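Local coordinates for protein S-adenosylmethionine:tRNA ribosyltransferase-isomerase (Thermotoga maritima, PDB 1VKY) that probably transfers and isomerises the ribose of S-adenosylmethionine onto preQ1-modified tRNA, giving epoxyqueuosine in the queuosine pathway, at residues 242-245 and 246-250. Numbering follows the deposited sequence.
Sequences TVRK and LRETR
Within the amphipathic helix 240-252, R244 and E248 run side by side one turn apart, joined by the backbone bond from E248 N to R244 O (2.9 Å). It is the aliphatic part of the arginine that the carboxylate meets: E248 OE2 lies 3.0 Å from R244 CD. The guanidinium presents its edge to OE1, yet R244 NH1 stays 4.2 Å from E248 OE1, too far for a salt bridge, and the two planes are turned 53° apart. Were E248 an alanine, the R244 side chain would probably lose its flanking carboxylate and be freer to turn. R247 bends back, NH2 3.7 Å from R244 CG.

The opposite flank packs on the mixed sheet, where L246 and T249 touch L67 and I256 of two parallel strands. Here K245 O accepts two bonds, from T249 N and from T249 OG1 (2.6 Å), which approach from opposite faces of the carbonyl plane. With OG1 beside its own backbone N (chi1 -60°), the buried threonine hydroxyl is turned back onto the preceding turn. L246 lays CG against T242 O at 3.2 Å, and its CD1 approaches T242 CG2. T242 OG1 and K245 NZ bond to E208 O and F206 O of strand 205-213.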
loop_
_atom_site.group_PDB
_atom_site.type_symbol
_atom_site.label_atom_id
_atom_site.label_comp_id
_atom_site.label_asym_id
_atom_site.label_seq_id
_atom_site.Cartn_x
_atom_site.Cartn_y
_atom_site.Cartn_z
ATOM N N THR B 242 -5.299 28.746 -8.302
ATOM C CA THR B 242 -5.022 28.506 -6.878
ATOM C C THR B 242 -4.497 29.730 -6.161
ATOM O O THR B 242 -4.906 30.028 -5.047
ATOM C CB THR B 242 -4.012 27.381 -6.738
ATOM O OG1 THR B 242 -4.563 26.200 -7.309
ATOM C CG2 THR B 242 -3.776 27.008 -5.230
ATOM N N VAL B 243 -3.582 30.465 -6.792
ATOM C CA VAL B 243 -3.120 31.714 -6.221
ATOM C C VAL B 243 -4.293 32.664 -5.962
ATOM O O VAL B 243 -4.351 33.319 -4.919
ATOM C CB VAL B 243 -2.015 32.394 -7.120
ATOM C CG1 VAL B 243 -1.653 33.796 -6.604
ATOM C CG2 VAL B 243 -0.751 31.524 -7.195
ATOM N N ARG B 244 -5.210 32.780 -6.925
ATOM C CA ARG B 244 -6.384 33.646 -6.761
ATOM C C ARG B 244 -7.252 33.215 -5.602
ATOM O O ARG B 244 -7.682 34.023 -4.799
ATOM C CB ARG B 244 -7.235 33.638 -8.032
ATOM C CG ARG B 244 -8.345 34.679 -7.968
ATOM C CD ARG B 244 -9.639 34.364 -8.765
ATOM N NE ARG B 244 -9.441 33.385 -9.823
ATOM C CZ ARG B 244 -10.035 32.179 -9.913
ATOM N NH1 ARG B 244 -10.920 31.742 -9.002
ATOM N NH2 ARG B 244 -9.731 31.401 -10.957
ATOM N N LYS B 245 -7.527 31.918 -5.508
ATOM C CA LYS B 245 -8.346 31.406 -4.418
ATOM C C LYS B 245 -7.731 31.586 -3.042
ATOM O O LYS B 245 -8.435 31.831 -2.063
ATOM C CB LYS B 245 -8.625 29.947 -4.675
ATOM C CG LYS B 245 -9.553 29.762 -5.850
ATOM C CD LYS B 245 -10.040 28.346 -5.955
ATOM C CE LYS B 245 -11.322 28.317 -6.759
ATOM N NZ LYS B 245 -11.695 26.905 -6.976
ATOM N N LEU B 246 -6.418 31.456 -2.946
ATOM C CA LEU B 246 -5.733 31.657 -1.656
ATOM C C LEU B 246 -5.929 33.096 -1.209
ATOM O O LEU B 246 -6.197 33.387 -0.028
ATOM C CB LEU B 246 -4.217 31.362 -1.791
ATOM C CG LEU B 246 -3.807 29.924 -2.057
ATOM C CD1 LEU B 246 -2.389 29.885 -2.561
ATOM C CD2 LEU B 246 -3.968 29.103 -0.815
ATOM N N ARG B 247 -5.764 34.014 -2.153
ATOM C CA ARG B 247 -5.921 35.437 -1.860
ATOM C C ARG B 247 -7.373 35.787 -1.518
ATOM O O ARG B 247 -7.642 36.478 -0.548
ATOM C CB ARG B 247 -5.444 36.278 -3.039
ATOM C CG ARG B 247 -5.568 37.764 -2.740
ATOM C CD ARG B 247 -5.114 38.737 -3.862
ATOM N NE ARG B 247 -5.478 38.302 -5.212
ATOM C CZ ARG B 247 -6.706 38.344 -5.731
ATOM N NH1 ARG B 247 -7.750 38.795 -5.018
ATOM N NH2 ARG B 247 -6.886 37.904 -6.976
ATOM N N GLU B 248 -8.315 35.270 -2.281
ATOM C CA GLU B 248 -9.754 35.480 -1.982
ATOM C C GLU B 248 -10.216 34.912 -0.631
ATOM O O GLU B 248 -11.056 35.506 0.066
ATOM C CB GLU B 248 -10.596 34.866 -3.088
ATOM C CG GLU B 248 -10.521 35.602 -4.416
ATOM C CD GLU B 248 -11.196 34.838 -5.527
ATOM O OE1 GLU B 248 -11.516 33.636 -5.346
ATOM O OE2 GLU B 248 -11.399 35.447 -6.584
ATOM N N THR B 249 -9.680 33.756 -0.265
ATOM C CA THR B 249 -10.028 33.119 0.997
ATOM C C THR B 249 -9.545 33.961 2.184
ATOM O O THR B 249 -10.289 34.228 3.120
ATOM C CB THR B 249 -9.388 31.727 1.037
ATOM O OG1 THR B 249 -9.872 30.954 -0.059
ATOM C CG2 THR B 249 -9.894 30.931 2.223
ATOM N N ARG B 250 -8.309 34.413 2.092
ATOM C CA ARG B 250 -7.724 35.343 3.052
ATOM C C ARG B 250 -8.541 36.642 3.156
ATOM O O ARG B 250 -8.881 37.085 4.252
ATOM C CB ARG B 250 -6.302 35.677 2.633
ATOM C CG ARG B 250 -5.244 34.697 3.111
ATOM C CD ARG B 250 -4.507 35.195 4.370
ATOM N NE ARG B 250 -3.618 34.185 4.958
ATOM C CZ ARG B 250 -4.057 33.075 5.531
ATOM N NH1 ARG B 250 -5.358 32.817 5.587
ATOM N NH2 ARG B 250 -3.207 32.227 6.040
#